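Local coordinates for protein kynurenine formamidase (Bacillus anthracis, PDB 4CO9) that catalyses the zinc-dependent hydrolysis of N-formyl-L-kynurenine to L-kynurenine and formate in the kynurenine pathway of tryptophan degradation, at residues V32-S35 and K36-G40; D72-I75 and Q76-V79; V152-L155 and D156-E159. One frame throughout, in Å; residues are numbered along the deposited sequence. Where two conformers were deposited one is given.

Interaction 1: V32-S35 and K36-G40. With MG (magnesium ion), chain Q.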
loop_
_atom_site.group_PDB
_atom_site.type_symbol
_atom_site.label_atom_id
_atom_site.label_comp_id
_atom_site.label_asym_id
_atom_site.label_seq_id
_atom_site.Cartn_x
_atom_site.Cartn_y
_atom_site.Cartn_z
ATOM N N VAL C 32 -17.307 -3.021 -10.306
ATOM C CA VAL C 32 -17.531 -4.456 -10.382
ATOM C C VAL C 32 -17.869 -4.770 -11.839
ATOM O O VAL C 32 -18.934 -4.391 -12.342
ATOM C CB VAL C 32 -18.687 -4.927 -9.473
ATOM C CG1 VAL C 32 -18.880 -6.438 -9.562
ATOM C CG2 VAL C 32 -18.423 -4.521 -8.038
ATOM N N LEU C 33 -16.936 -5.395 -12.532
ATOM C CA LEU C 33 -17.146 -5.765 -13.939
ATOM C C LEU C 33 -18.130 -6.906 -14.087
ATOM O O LEU C 33 -18.904 -6.958 -15.036
ATOM C CB LEU C 33 -15.861 -6.227 -14.598
ATOM C CG LEU C 33 -14.736 -5.229 -14.848
ATOM C CD1 LEU C 33 -13.549 -5.852 -15.577
ATOM C CD2 LEU C 33 -15.269 -4.040 -15.617
ATOM N N TRP C 34 -17.995 -7.883 -13.204
ATOM C CA TRP C 34 -18.726 -9.129 -13.321
ATOM C C TRP C 34 -19.055 -9.569 -11.899
ATOM O O TRP C 34 -18.159 -9.832 -11.111
ATOM C CB TRP C 34 -17.781 -10.085 -14.050
ATOM C CG TRP C 34 -18.374 -11.317 -14.716
ATOM C CD1 TRP C 34 -17.961 -12.631 -14.558
ATOM C CD2 TRP C 34 -19.463 -11.357 -15.653
ATOM N NE1 TRP C 34 -18.738 -13.460 -15.327
ATOM C CE2 TRP C 34 -19.661 -12.715 -16.008
ATOM C CE3 TRP C 34 -20.289 -10.384 -16.227
ATOM C CZ2 TRP C 34 -20.657 -13.118 -16.909
ATOM C CZ3 TRP C 34 -21.294 -10.789 -17.114
ATOM C CH2 TRP C 34 -21.461 -12.146 -17.444
ATOM N N SER C 35 -20.348 -9.575 -11.582
ATOM C CA SER C 35 -20.854 -9.779 -10.225
ATOM C C SER C 35 -20.790 -11.250 -9.831
ATOM O O SER C 35 -20.676 -12.124 -10.692
ATOM C CB SER C 35 -22.298 -9.316 -10.158
ATOM O OG SER C 35 -23.143 -10.181 -10.891
ATOM N N LYS C 36 -20.905 -11.525 -8.541
ATOM C CA LYS C 36 -21.018 -12.901 -8.069
ATOM C C LYS C 36 -22.228 -13.624 -8.689
ATOM O O LYS C 36 -22.158 -14.821 -8.981
ATOM C CB LYS C 36 -21.097 -12.935 -6.537
ATOM C CG LYS C 36 -21.303 -14.324 -5.965
ATOM C CD LYS C 36 -21.120 -14.367 -4.457
ATOM C CE LYS C 36 -21.311 -15.790 -3.974
ATOM N NZ LYS C 36 -21.059 -15.926 -2.522
ATOM N N GLU C 37 -23.332 -12.907 -8.875
ATOM C CA GLU C 37 -24.523 -13.474 -9.529
ATOM C C GLU C 37 -24.212 -13.889 -10.962
ATOM O O GLU C 37 -24.571 -14.981 -11.384
ATOM C CB GLU C 37 -25.653 -12.461 -9.527
ATOM C CG GLU C 37 -27.016 -12.997 -9.873
ATOM C CD GLU C 37 -28.030 -11.888 -10.114
ATOM O OE1 GLU C 37 -27.798 -10.734 -9.675
ATOM O OE2 GLU C 37 -29.076 -12.163 -10.742
ATOM N N GLU C 38 -23.499 -13.031 -11.680
ATOM C CA GLU C 38 -23.074 -13.329 -13.055
ATOM C C GLU C 38 -22.012 -14.432 -13.158
ATOM O O GLU C 38 -22.134 -15.323 -14.003
ATOM C CB GLU C 38 -22.601 -12.049 -13.767
ATOM C CG GLU C 38 -23.744 -11.010 -13.938
ATOM C CD GLU C 38 -23.291 -9.620 -14.268
ATOM O OE1 GLU C 38 -22.178 -9.195 -13.887
ATOM O OE2 GLU C 38 -24.109 -8.947 -14.918
ATOM N N SER C 39 -20.984 -14.369 -12.325
ATOM C CA SER C 39 -19.866 -15.303 -12.406
ATOM C C SER C 39 -20.189 -16.659 -11.772
ATOM O O SER C 39 -19.543 -17.645 -12.077
ATOM C CB SER C 39 -18.625 -14.732 -11.699
ATOM O OG SER C 39 -18.792 -14.691 -10.288
ATOM N N GLY C 40 -21.115 -16.664 -10.818
ATOM C CA GLY C 40 -21.388 -17.838 -10.021
ATOM C C GLY C 40 -20.440 -18.053 -8.853
ATOM O O GLY C 40 -20.504 -19.085 -8.206
HETATM MG MG MG Q . -21.667 -20.208 -6.947
HETATM O O HOH W 1 -25.591 -8.920 -11.279
HETATM O O HOH W 2 -20.698 -21.915 -8.014
HETATM O O HOH W 3 -19.825 -20.002 -5.465
HETATM O O HOH W 4 -22.273 -21.807 -5.577
HETATM O O HOH W 5 -22.589 -18.586 -5.990
HETATM O O HOH W 6 -23.050 -20.669 -8.367
#

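Interaction 2: D72-I75 and Q76-V79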
loop_
_atom_site.group_PDB
_atom_site.type_symbol
_atom_site.label_atom_id
_atom_site.label_comp_id
_atom_site.label_asym_id
_atom_site.label_seq_id
_atom_site.Cartn_x
_atom_site.Cartn_y
_atom_site.Cartn_z
ATOM N N ASP C 72 12.610 1.104 -7.374
ATOM C CA ASP C 72 14.007 1.443 -7.047
ATOM C C ASP C 72 14.113 2.182 -5.710
ATOM O O ASP C 72 15.212 2.342 -5.176
ATOM C CB ASP C 72 14.627 2.356 -8.119
ATOM C CG ASP C 72 14.579 1.779 -9.529
ATOM O OD1 ASP C 72 14.741 0.555 -9.672
ATOM O OD2 ASP C 72 14.369 2.569 -10.505
ATOM N N LEU C 73 13.000 2.681 -5.187
ATOM C CA LEU C 73 13.041 3.459 -3.961
ATOM C C LEU C 73 13.255 2.574 -2.724
ATOM O O LEU C 73 12.714 1.468 -2.620
ATOM C CB LEU C 73 11.768 4.287 -3.795
ATOM C CG LEU C 73 11.478 5.303 -4.904
ATOM C CD1 LEU C 73 10.056 5.828 -4.763
ATOM C CD2 LEU C 73 12.467 6.450 -4.866
ATOM N N ASP C 74 14.027 3.102 -1.787
ATOM C CA ASP C 74 14.386 2.395 -0.564
ATOM C C ASP C 74 13.188 2.315 0.394
ATOM O O ASP C 74 12.727 3.329 0.913
ATOM C CB ASP C 74 15.558 3.139 0.070
ATOM C CG ASP C 74 16.033 2.523 1.354
ATOM O OD1 ASP C 74 15.513 1.474 1.763
ATOM O OD2 ASP C 74 16.949 3.120 1.957
ATOM N N ILE C 75 12.699 1.110 0.656
ATOM C CA ILE C 75 11.523 0.961 1.536
ATOM C C ILE C 75 11.736 1.436 2.981
ATOM O O ILE C 75 10.763 1.827 3.625
ATOM C CB ILE C 75 10.951 -0.473 1.537
ATOM C CG1 ILE C 75 12.003 -1.489 2.004
ATOM C CG2 ILE C 75 10.403 -0.813 0.151
ATOM C CD1 ILE C 75 11.445 -2.888 2.170
ATOM N N GLN C 76 12.991 1.464 3.462
ATOM C CA GLN C 76 13.271 1.917 4.846
ATOM C C GLN C 76 12.833 3.349 5.051
ATOM O O GLN C 76 12.523 3.728 6.162
ATOM C CB GLN C 76 14.788 1.709 5.157
ATOM C CG GLN C 76 15.485 0.375 4.716
ATOM C CD GLN C 76 14.770 -0.889 5.160
ATOM O OE1 GLN C 76 14.258 -0.976 6.283
ATOM N NE2 GLN C 76 14.727 -1.869 4.273
ATOM N N VAL C 77 12.851 4.140 3.982
ATOM C CA VAL C 77 12.472 5.532 4.052
ATOM C C VAL C 77 11.021 5.718 4.488
ATOM O O VAL C 77 10.686 6.674 5.207
ATOM C CB VAL C 77 12.678 6.212 2.681
ATOM C CG1 VAL C 77 12.074 7.610 2.668
ATOM C CG2 VAL C 77 14.159 6.304 2.353
ATOM N N TYR C 78 10.174 4.776 4.092
ATOM C CA TYR C 78 8.731 4.932 4.248
ATOM C C TYR C 78 8.141 4.268 5.499
ATOM O O TYR C 78 6.922 4.235 5.648
ATOM C CB TYR C 78 8.034 4.405 2.993
ATOM C CG TYR C 78 8.441 5.141 1.754
ATOM C CD1 TYR C 78 7.818 6.332 1.402
ATOM C CD2 TYR C 78 9.481 4.687 0.956
ATOM C CE1 TYR C 78 8.199 7.037 0.265
ATOM C CE2 TYR C 78 9.876 5.383 -0.178
ATOM C CZ TYR C 78 9.225 6.562 -0.522
ATOM O OH TYR C 78 9.605 7.268 -1.649
ATOM N N VAL C 79 8.995 3.729 6.380
ATOM C CA VAL C 79 8.549 3.169 7.645
ATOM C C VAL C 79 9.475 3.646 8.754
ATOM O O VAL C 79 10.682 3.423 8.687
ATOM C CB VAL C 79 8.576 1.626 7.633
ATOM C CG1 VAL C 79 7.995 1.076 8.933
ATOM C CG2 VAL C 79 7.791 1.079 6.443
HETATM O O HOH W 7 15.874 -1.469 1.753
#

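Interaction 3: V152-L155 and D156-E159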
loop_
_atom_site.group_PDB
_atom_site.type_symbol
_atom_site.label_atom_id
_atom_site.label_comp_id
_atom_site.label_asym_id
_atom_site.label_seq_id
_atom_site.Cartn_x
_atom_site.Cartn_y
_atom_site.Cartn_z
ATOM N N VAL C 152 3.988 19.590 -3.313
ATOM C CA VAL C 152 4.992 20.400 -2.603
ATOM C C VAL C 152 5.357 21.671 -3.386
ATOM O O VAL C 152 6.039 22.542 -2.852
ATOM C CB VAL C 152 6.274 19.604 -2.286
ATOM C CG1 VAL C 152 5.957 18.445 -1.351
ATOM C CG2 VAL C 152 6.963 19.118 -3.556
ATOM N N ASP C 153 4.914 21.769 -4.641
ATOM C CA ASP C 153 5.115 22.962 -5.468
ATOM C C ASP C 153 3.775 23.610 -5.786
ATOM O O ASP C 153 2.712 22.965 -5.651
ATOM C CB ASP C 153 5.803 22.595 -6.776
ATOM C CG ASP C 153 7.295 22.454 -6.628
ATOM O OD1 ASP C 153 7.952 23.452 -6.271
ATOM O OD2 ASP C 153 7.814 21.350 -6.870
ATOM N N PRO C 154 3.798 24.885 -6.220
ATOM C CA PRO C 154 2.530 25.514 -6.576
ATOM C C PRO C 154 1.832 24.727 -7.681
ATOM O O PRO C 154 2.495 24.139 -8.541
ATOM C CB PRO C 154 2.945 26.909 -7.069
ATOM C CG PRO C 154 4.268 27.162 -6.424
ATOM C CD PRO C 154 4.929 25.813 -6.371
ATOM N N LEU C 155 0.508 24.743 -7.659
ATOM C CA LEU C 155 -0.282 23.920 -8.576
ATOM C C LEU C 155 -0.047 24.251 -10.055
ATOM O O LEU C 155 -0.154 23.375 -10.908
ATOM C CB LEU C 155 -1.769 24.054 -8.251
ATOM C CG LEU C 155 -2.183 23.643 -6.837
ATOM C CD1 LEU C 155 -3.672 23.901 -6.650
ATOM C CD2 LEU C 155 -1.838 22.190 -6.547
ATOM N N ASP C 156 0.274 25.504 -10.354
ATOM C CA ASP C 156 0.487 25.948 -11.745
ATOM C C ASP C 156 1.965 25.987 -12.162
ATOM O O ASP C 156 2.285 26.389 -13.287
ATOM C CB ASP C 156 -0.157 27.332 -11.953
ATOM C CG ASP C 156 0.457 28.422 -11.058
ATOM O OD1 ASP C 156 1.306 28.103 -10.181
ATOM O OD2 ASP C 156 0.079 29.603 -11.233
ATOM N N ASP C 157 2.860 25.569 -11.268
ATOM C CA ASP C 157 4.301 25.680 -11.508
ATOM C C ASP C 157 4.812 24.564 -12.410
ATOM O O ASP C 157 4.586 23.389 -12.131
ATOM C CB ASP C 157 5.053 25.654 -10.171
ATOM C CG ASP C 157 6.549 25.755 -10.335
ATOM O OD1 ASP C 157 7.006 26.517 -11.191
ATOM O OD2 ASP C 157 7.285 25.060 -9.609
ATOM N N LYS C 158 5.535 24.929 -13.462
ATOM C CA LYS C 158 6.117 23.950 -14.377
ATOM C C LYS C 158 7.567 23.609 -14.061
ATOM O O LYS C 158 8.088 22.635 -14.597
ATOM C CB LYS C 158 6.031 24.439 -15.823
ATOM C CG LYS C 158 4.629 24.770 -16.293
ATOM C CD LYS C 158 3.689 23.583 -16.159
ATOM C CE LYS C 158 2.370 23.832 -16.874
ATOM N N GLU C 159 8.218 24.387 -13.205
ATOM C CA GLU C 159 9.615 24.124 -12.860
ATOM C C GLU C 159 9.759 23.076 -11.736
ATOM O O GLU C 159 10.697 22.268 -11.739
ATOM C CB GLU C 159 10.315 25.439 -12.492
ATOM C CG GLU C 159 10.265 26.522 -13.577
ATOM C CD GLU C 159 10.591 25.994 -14.972
ATOM O OE1 GLU C 159 11.681 25.400 -15.157
ATOM O OE2 GLU C 159 9.749 26.155 -15.890
#

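Interaction 1: V32-S35 and K36-G40
Ser-35 and Glu-38 form a capping box at the start of the short helix 36-39. Ser-35 is the N-cap. Ser-35 OG accepts from Glu-38 N at 3.0 Å. The box is closed from the other side by Glu-38, whose OE1 accepts from Ser-35 N at 3.0 Å. That bond is nearly straight, at 174°, and uses the anti side of the carboxylate. Ser-35 OG lies between its own backbone N and carbonyl carbon (chi1 70°), a torsion that turns the hydroxyl toward the first turn of the helix. Water 1 links the same OG to Glu-37 OE1. Ser-35 O also accepts from Ser-39 N at 2.8 Å. The Trp-34 ring turns one face to the helix. Glu-38 CB sits 3.5 Å from the centroid of the six-membered ring of Trp-34, almost on the ring normal, in a CH-pi contact. Ser-39 CB meets Trp-34 CD1 near the other end of the indole. Gly-40, with positive phi, ends the helix, and its O binds a magnesium ion completed by five waters. Lys-36 NZ is hydrogen-bonded to Phe-63 O of the second subunit. The helix lies in the connection between strands 29-34 and 44-50, where a classic beta bulge at Leu-33 and Trp-34 faces Val-44.

Interaction 2: D72-I75 and Q76-V79
Asp-74 and Gln-76 meet at the start of a 3-10 turn that leads toward strand 81-86. Asp-74 OD1 accepts from Gln-76 N at 3.0 Å, so the side chain meets the backbone N two residues on, as in an Asx turn. The donor comes from above the carboxylate plane. Asp-74 CG is anti to the backbone N (chi1 180°), which swings the carboxylate forward to Gln-76. Two backbone bonds follow with 3-10 spacing: Val-77 N to Asp-74 O at 3.2 Å and Tyr-78 N to Ile-75 O at 3.0 Å. Gln-76 was modelled in two conformers. In the one given, its chain bends and folds back. Gln-76 NE2 then rests 3.6 Å from Ile-75 CG1, and water 7 joins NE2 to Asp-74 OD1. In this conformer Gln-76 OE1 also accepts from Trp-8 N of the second subunit. Further out, Asp-74 OD2 makes a salt bridge with Arg-143, and Arg-108 binds the carbonyls of Gln-76 and Val-77. Tyr-78 turns inward beside Ile-57. Its side chain is about 7 Å from that of the zinc ligand Asp-58. Its OH is hydrogen-bonded to His-172 ND1, and the two rings meet nearly at right angles. Leu-73 CB lies at the edge of the Tyr-78 ring, and Leu-73 CD1 reaches Tyr-78 OH at 3.5 Å.

Interaction 3: V152-L155 and D156-E159
Pro-154 and Asp-157 are the ends of a type I beta turn. Asp-157 N donates to Pro-154 O at 3.1 Å, from above the carbonyl plane. The two side chains lie side by side and point the same way, with Asp-157 CB 3.8 Å from Pro-154 CD. Asp-157 CG is anti to its own N (chi1 180°). This carries the carboxylate past the proline ring, where Asp-157 OD1 accepts from Glu-159 N at 3.2 Å in an Asx turn. Asp-157 OD2 accepts from Leu-160 N. Asp-156 takes the other course: its CG stands between backbone N and carbonyl carbon (chi1 62°), and Asp-156 OD1 comes to 3.7 Å from Pro-154 CB. Leu-155 points away from the turn and packs on the substrate-binding Trp-22. Asp-153 OD1 lies 3.8 Å from Asp-157 OD2, with the carboxylate planes 63° apart. Asp-153 OD2 is hydrogen-bonded to His-163 ND1, and OD1 to Ala-162 N. Asp-153 is thus a second-shell partner of a zinc ligand, and its bond would orient the imidazole. The carboxylates of Asp-153 and Asp-157 would repel each other, but His-163 and the backbone N-H groups of Glu-159, Leu-160 and Ala-162 probably ease the repulsion.

The three contacts follow one another along the chain, and none nests in or crosses another. Interaction 1 comes first, where strand 29-34 passes into helix 36-39 on the way to strand 44-50. It lies far out on the arm formed by this two-stranded sheet, its centre about 34 Å from the centre of the chain. Interaction 2 closes a turn between strands 56-58 and 81-86, against the main sheet. Interaction 3 closes a turn between strand 144-147 and helix 161-168, beside the zinc site. Interactions 2 and 3 come within about 12 Å at their nearest atoms. Interactions 1 and 2 both touch the second subunit of the dimer.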